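PDB 6A3F: levoglucosan dehydrogenase from Pseudarthrobacter phenanthrenivorans, which catalyses the NAD(+)-dependent oxidation of levoglucosan to 3-dehydrolevoglucosan and works as a homotetramer of the Gfo/Idh/MocA family. Local coordinates for residues T180-W185 and E283-A288; A230-W235 and D266-M271. All blocks are in the same frame, centred on the assembly; numbering follows the deposited sequence.

Interaction 1 of 2, residues T180-W185 and E283-A288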
loop_
_atom_site.group_PDB
_atom_site.type_symbol
_atom_site.label_atom_id
_atom_site.label_comp_id
_atom_site.label_asym_id
_atom_site.label_seq_id
_atom_site.Cartn_x
_atom_site.Cartn_y
_atom_site.Cartn_z
ATOM N N THR B 180 14.875 -6.514 -8.307
ATOM C CA THR B 180 15.000 -7.604 -7.335
ATOM C C THR B 180 14.057 -8.744 -7.709
ATOM O O THR B 180 13.075 -8.573 -8.412
ATOM C CB THR B 180 14.759 -7.197 -5.886
ATOM O OG1 THR B 180 13.368 -6.958 -5.659
ATOM C CG2 THR B 180 15.663 -6.075 -5.414
ATOM N N TYR B 181 14.421 -9.950 -7.217
ATOM C CA TYR B 181 13.539 -11.067 -7.285
ATOM C C TYR B 181 13.706 -11.812 -5.955
ATOM O O TYR B 181 14.690 -12.518 -5.742
ATOM C CB TYR B 181 13.817 -11.937 -8.503
ATOM C CG TYR B 181 12.708 -12.870 -8.929
ATOM C CD1 TYR B 181 11.860 -13.492 -8.028
ATOM C CD2 TYR B 181 12.520 -13.145 -10.263
ATOM C CE1 TYR B 181 10.836 -14.337 -8.456
ATOM C CE2 TYR B 181 11.534 -14.015 -10.698
ATOM C CZ TYR B 181 10.705 -14.647 -9.792
ATOM O OH TYR B 181 9.737 -15.480 -10.299
ATOM N N LEU B 182 12.779 -11.576 -5.052
ATOM C CA LEU B 182 12.876 -12.156 -3.687
ATOM C C LEU B 182 11.795 -13.251 -3.521
ATOM O O LEU B 182 10.621 -13.061 -3.861
ATOM C CB LEU B 182 12.706 -11.047 -2.654
ATOM C CG LEU B 182 13.545 -9.764 -2.825
ATOM C CD1 LEU B 182 13.334 -8.842 -1.644
ATOM C CD2 LEU B 182 15.032 -10.092 -2.928
ATOM N N GLN B 183 12.210 -14.374 -2.929
ATOM C CA GLN B 183 11.367 -15.537 -2.737
ATOM C C GLN B 183 11.730 -16.187 -1.409
ATOM O O GLN B 183 12.790 -15.861 -0.822
ATOM C CB GLN B 183 11.577 -16.584 -3.826
ATOM C CG GLN B 183 11.155 -16.159 -5.223
ATOM C CD GLN B 183 11.098 -17.312 -6.197
ATOM O OE1 GLN B 183 12.110 -18.011 -6.411
ATOM N NE2 GLN B 183 9.942 -17.479 -6.879
ATOM N N ASP B 184 10.853 -17.097 -0.975
ATOM C CA ASP B 184 11.057 -17.840 0.300
ATOM C C ASP B 184 10.686 -19.300 0.174
ATOM O O ASP B 184 10.635 -19.981 1.227
ATOM C CB ASP B 184 10.371 -17.182 1.458
ATOM C CG ASP B 184 8.887 -17.282 1.397
ATOM O OD1 ASP B 184 8.379 -17.929 0.460
ATOM O OD2 ASP B 184 8.287 -16.642 2.256
ATOM N N TRP B 185 10.470 -19.811 -1.048
ATOM C CA TRP B 185 9.892 -21.171 -1.129
ATOM C C TRP B 185 10.900 -22.199 -0.574
ATOM O O TRP B 185 10.474 -23.247 -0.135
ATOM C CB TRP B 185 9.467 -21.559 -2.545
ATOM C CG TRP B 185 10.578 -21.542 -3.548
ATOM C CD1 TRP B 185 10.961 -20.490 -4.339
ATOM C CD2 TRP B 185 11.404 -22.650 -3.927
ATOM N NE1 TRP B 185 12.018 -20.851 -5.116
ATOM C CE2 TRP B 185 12.326 -22.157 -4.876
ATOM C CE3 TRP B 185 11.535 -23.971 -3.475
ATOM C CZ2 TRP B 185 13.286 -22.970 -5.462
ATOM C CZ3 TRP B 185 12.491 -24.779 -4.049
ATOM C CH2 TRP B 185 13.351 -24.282 -5.039
ATOM N N GLU B 283 19.348 -7.862 -7.168
ATOM C CA GLU B 283 19.467 -8.737 -6.013
ATOM C C GLU B 283 18.395 -9.797 -6.158
ATOM O O GLU B 283 17.198 -9.445 -6.414
ATOM C CB GLU B 283 19.293 -7.977 -4.694
ATOM C CG GLU B 283 19.379 -8.807 -3.442
ATOM C CD GLU B 283 19.394 -7.964 -2.174
ATOM O OE1 GLU B 283 19.950 -6.787 -2.201
ATOM O OE2 GLU B 283 18.837 -8.467 -1.170
ATOM N N ALA B 284 18.771 -11.042 -5.925
ATOM C CA ALA B 284 17.772 -12.138 -5.932
ATOM C C ALA B 284 18.093 -13.102 -4.785
ATOM O O ALA B 284 19.269 -13.285 -4.442
ATOM C CB ALA B 284 17.702 -12.806 -7.290
ATOM N N THR B 285 17.054 -13.692 -4.182
ATOM C CA THR B 285 17.233 -14.633 -3.099
ATOM C C THR B 285 16.053 -15.613 -3.058
ATOM O O THR B 285 14.918 -15.297 -3.452
ATOM C CB THR B 285 17.409 -13.898 -1.760
ATOM O OG1 THR B 285 17.869 -14.840 -0.792
ATOM C CG2 THR B 285 16.131 -13.235 -1.275
ATOM N N ARG B 286 16.358 -16.796 -2.515
ATOM C CA ARG B 286 15.394 -17.797 -2.140
ATOM C C ARG B 286 15.133 -17.774 -0.627
ATOM O O ARG B 286 14.352 -18.614 -0.132
ATOM C CB ARG B 286 15.939 -19.163 -2.569
ATOM C CG ARG B 286 16.023 -19.360 -4.060
ATOM C CD ARG B 286 16.603 -20.722 -4.474
ATOM N NE ARG B 286 16.421 -20.926 -5.889
ATOM C CZ ARG B 286 17.044 -21.846 -6.619
ATOM N NH1 ARG B 286 18.054 -22.547 -6.114
ATOM N NH2 ARG B 286 16.648 -22.077 -7.858
ATOM N N ASN B 287 15.697 -16.820 0.119
ATOM C CA ASN B 287 15.729 -16.870 1.582
ATOM C C ASN B 287 15.225 -15.560 2.187
ATOM O O ASN B 287 15.868 -14.995 3.058
ATOM C CB ASN B 287 17.138 -17.201 2.104
ATOM C CG ASN B 287 17.583 -18.566 1.655
ATOM O OD1 ASN B 287 17.869 -18.762 0.469
ATOM N ND2 ASN B 287 17.534 -19.544 2.563
ATOM N N ALA B 288 14.093 -15.037 1.664
ATOM C CA ALA B 288 13.489 -13.836 2.169
ATOM C C ALA B 288 12.058 -14.120 2.660
ATOM O O ALA B 288 11.122 -14.026 1.899
ATOM C CB ALA B 288 13.502 -12.803 1.075
HETATM O O HOH W 1 14.202 -19.606 -7.146
#

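Interaction 2 of 2, residues A230-W235 and D266-M271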
loop_
_atom_site.group_PDB
_atom_site.type_symbol
_atom_site.label_atom_id
_atom_site.label_comp_id
_atom_site.label_asym_id
_atom_site.label_seq_id
_atom_site.Cartn_x
_atom_site.Cartn_y
_atom_site.Cartn_z
ATOM N N ALA B 230 29.962 -8.555 -8.049
ATOM C CA ALA B 230 28.925 -9.365 -7.409
ATOM C C ALA B 230 29.411 -10.053 -6.137
ATOM O O ALA B 230 30.595 -10.227 -5.885
ATOM C CB ALA B 230 28.379 -10.406 -8.355
ATOM N N VAL B 231 28.416 -10.510 -5.371
ATOM C CA VAL B 231 28.613 -11.389 -4.241
ATOM C C VAL B 231 27.563 -12.493 -4.322
ATOM O O VAL B 231 26.376 -12.192 -4.404
ATOM C CB VAL B 231 28.516 -10.663 -2.880
ATOM C CG1 VAL B 231 28.602 -11.651 -1.705
ATOM C CG2 VAL B 231 29.547 -9.553 -2.739
ATOM N N LEU B 232 27.995 -13.766 -4.218
ATOM C CA LEU B 232 27.074 -14.895 -4.117
ATOM C C LEU B 232 27.099 -15.467 -2.703
ATOM O O LEU B 232 28.157 -15.615 -2.114
ATOM C CB LEU B 232 27.494 -15.977 -5.110
ATOM C CG LEU B 232 27.496 -15.571 -6.568
ATOM C CD1 LEU B 232 28.240 -16.623 -7.382
ATOM C CD2 LEU B 232 26.082 -15.400 -7.097
ATOM N N SER B 233 25.942 -15.841 -2.194
ATOM C CA SER B 233 25.828 -16.349 -0.883
ATOM C C SER B 233 25.016 -17.640 -0.910
ATOM O O SER B 233 24.061 -17.783 -1.705
ATOM C CB SER B 233 25.202 -15.339 0.038
ATOM O OG SER B 233 25.907 -14.106 0.023
ATOM N N THR B 234 25.431 -18.593 -0.060
ATOM C CA THR B 234 24.667 -19.810 0.189
ATOM C C THR B 234 24.350 -19.847 1.672
ATOM O O THR B 234 25.272 -19.789 2.524
ATOM C CB THR B 234 25.405 -21.072 -0.264
ATOM O OG1 THR B 234 25.666 -20.942 -1.655
ATOM C CG2 THR B 234 24.610 -22.334 0.001
ATOM N N TRP B 235 23.057 -19.832 1.998
ATOM C CA TRP B 235 22.595 -19.725 3.368
ATOM C C TRP B 235 22.182 -21.077 3.967
ATOM O O TRP B 235 22.154 -21.189 5.179
ATOM C CB TRP B 235 21.381 -18.803 3.423
ATOM C CG TRP B 235 21.630 -17.428 2.904
ATOM C CD1 TRP B 235 20.906 -16.767 1.956
ATOM C CD2 TRP B 235 22.583 -16.489 3.422
ATOM N NE1 TRP B 235 21.384 -15.489 1.812
ATOM C CE2 TRP B 235 22.422 -15.296 2.668
ATOM C CE3 TRP B 235 23.613 -16.560 4.372
ATOM C CZ2 TRP B 235 23.204 -14.164 2.875
ATOM C CZ3 TRP B 235 24.390 -15.432 4.568
ATOM C CH2 TRP B 235 24.186 -14.261 3.827
ATOM N N ASP B 266 22.198 -19.359 -2.984
ATOM C CA ASP B 266 20.832 -19.036 -2.522
ATOM C C ASP B 266 20.479 -17.552 -2.815
ATOM O O ASP B 266 19.294 -17.183 -2.871
ATOM C CB ASP B 266 20.685 -19.250 -1.024
ATOM C CG ASP B 266 20.598 -20.743 -0.643
ATOM O OD1 ASP B 266 20.096 -21.582 -1.444
ATOM O OD2 ASP B 266 21.070 -21.001 0.500
ATOM N N GLU B 267 21.512 -16.753 -3.075
ATOM C CA GLU B 267 21.369 -15.304 -3.130
ATOM C C GLU B 267 22.502 -14.703 -3.954
ATOM O O GLU B 267 23.658 -15.168 -3.843
ATOM C CB GLU B 267 21.370 -14.719 -1.723
ATOM C CG GLU B 267 21.155 -13.206 -1.688
ATOM C CD GLU B 267 20.752 -12.655 -0.329
ATOM O OE1 GLU B 267 20.128 -13.382 0.421
ATOM O OE2 GLU B 267 21.083 -11.484 -0.016
ATOM N N VAL B 268 22.138 -13.709 -4.795
ATOM C CA VAL B 268 23.087 -12.986 -5.572
ATOM C C VAL B 268 22.791 -11.491 -5.415
ATOM O O VAL B 268 21.642 -11.081 -5.466
ATOM C CB VAL B 268 23.073 -13.405 -7.052
ATOM C CG1 VAL B 268 21.705 -13.277 -7.702
ATOM C CG2 VAL B 268 24.110 -12.632 -7.858
ATOM N N MET B 269 23.816 -10.689 -5.157
ATOM C CA MET B 269 23.679 -9.265 -5.439
ATOM C C MET B 269 24.806 -8.815 -6.363
ATOM O O MET B 269 25.939 -9.298 -6.260
ATOM C CB MET B 269 23.634 -8.421 -4.159
ATOM C CG MET B 269 24.904 -8.315 -3.373
ATOM S SD MET B 269 24.788 -7.331 -1.821
ATOM C CE MET B 269 26.248 -7.939 -0.975
ATOM N N THR B 270 24.478 -7.912 -7.278
ATOM C CA THR B 270 25.488 -7.431 -8.208
ATOM C C THR B 270 25.231 -5.953 -8.472
ATOM O O THR B 270 24.055 -5.569 -8.702
ATOM C CB THR B 270 25.505 -8.256 -9.496
ATOM O OG1 THR B 270 26.632 -7.820 -10.273
ATOM C CG2 THR B 270 24.237 -8.142 -10.320
ATOM N N MET B 271 26.318 -5.161 -8.485
ATOM C CA MET B 271 26.254 -3.824 -9.049
ATOM C C MET B 271 26.501 -3.918 -10.560
ATOM O O MET B 271 27.054 -4.910 -11.077
ATOM C CB MET B 271 27.247 -2.877 -8.389
ATOM C CG MET B 271 27.167 -2.811 -6.867
ATOM S SD MET B 271 28.129 -1.464 -6.112
ATOM C CE MET B 271 29.795 -2.132 -6.242
#

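Interaction 1 of 2, residues T180-W185 and E283-A288
Trp185 CG sits between its own backbone N and carbonyl carbon (chi1 60°), and the Arg286 chain runs extended from CG to NE; together these torsions lay indole and guanidinium side by side, pointing the same way. Trp185 CZ2 lies over one face of the guanidinium, 3.8 Å from Arg286 NE, but the two planes are 68° apart, so the groups do not stack flat. A water at the edge of both groups extends the contact. It accepts from Arg286 NE at 2.9 Å and donates to Gln183 OE1 at 2.7 Å, while Trp185 NE1 adds a weak bond to the same Gln183 OE1. Beyond NE, Arg286 forms a salt bridge with Asp209 and donates through NH1 to the backbone carbonyl of Arg196. Since Gln183, Asp209 and Arg196 all bind levoglucosan, Arg286 is probably a second-shell residue, linked to Gln183 through the water.

The backbone framework is a parallel pair in the large mixed sheet of the C-terminal substrate-binding domain, strand 174-182 beside strand 279-285. Tyr181 uses both its backbone groups on the residues flanking Ala284: its N donates to Glu283 O at 2.9 Å, and its O accepts from Thr285 N at 3.1 Å. Gln183 N then bonds to Thr285 O, and farther on Ala288 N returns to Gln183 O at 2.9 Å. An ST turn, Asn287 N to Thr285 OG1, bends the chain there. On the Leu182 face, Leu182 CD2 rests on Thr285 CG2 at 3.7 Å, and Glu298 of the second subunit packs against Leu182; the Tyr181 face meets helix 206-221.

Interaction 2 of 2, residues A230-W235 and D266-M271
Glu267 and Trp235 meet where strands 225-233 and 267-274 pair antiparallel, and the glutamate passes the indole nitrogen from CB to OE1. Its CB lies 3.6 Å from Trp235 NE1; CG, anti to the backbone N (chi1 -177°), carries the chain past that nitrogen, and the CD carbon returns to 3.6 Å from Trp235 NE1, at the edge of the ring. The tip completes the contact: Trp235 NE1 donates to Glu267 OE1 at 2.8 Å in a fairly straight bond. The oxygen lies close to the indole plane, yet the N-H reaches it from above the carboxylate plane, 56° out. Thr285 OG1 shares Glu267 OE1, and OE2 bonds to Ser176 of the second subunit, so both oxygens of this buried group have partners. The carboxylate of Glu283 lies nearby, though, which may favour protonation of one of the two. Ser233 CB lies against one face of the indole.

At the same end of the pair, a classic beta bulge interrupts the regular pairing: Asp266 and Glu267 both face Ser233. Ser233 O accepts from Asp266 N at 2.8 Å and only weakly from Glu267 N. Within the bulge, the CB of Asp266 points toward the other strand, and OD2 accepts from Trp235 N at 2.7 Å on the anti side, somewhat out of the carboxylate plane, as well as from the N of Ile236.

Farther along, regular bonds join Val231 and Met269, Met269 CE sits 4.0 Å from Val231 CB, and Leu232 CD2 presses tightly on Val268 CG2 at 3.5 Å. The face carrying Ala230, Leu232, Val268 and Thr270 is covered by helix 380-399; Val231, Met269 and Trp235 pack on the second subunit, while strand 279-285 continues the sheet beyond 267-274.

After the N-terminal nucleotide-binding domain, the chain enters the large sheet through strand 174-182, which runs into 180-185. It then passes through helix 206-221, which carries Asp209 and His213 of the levoglucosan site, and returns to the sheet at 230-235. A 30-residue excursion with a two-stranded hairpin leads to 266-271, where interaction 2 closes the shorter loop. The next strand brings 283-288 back beside 180-185, and interaction 1 closes the longer one. The shorter loop thus lies wholly within the longer, and the two do not cross. Strands 267-274 and 279-285 are adjacent, joined by Ala284 N to Val268 O, so four neighbouring strands are joined, Gln183 at the substrate site and the second subunit against both contacts.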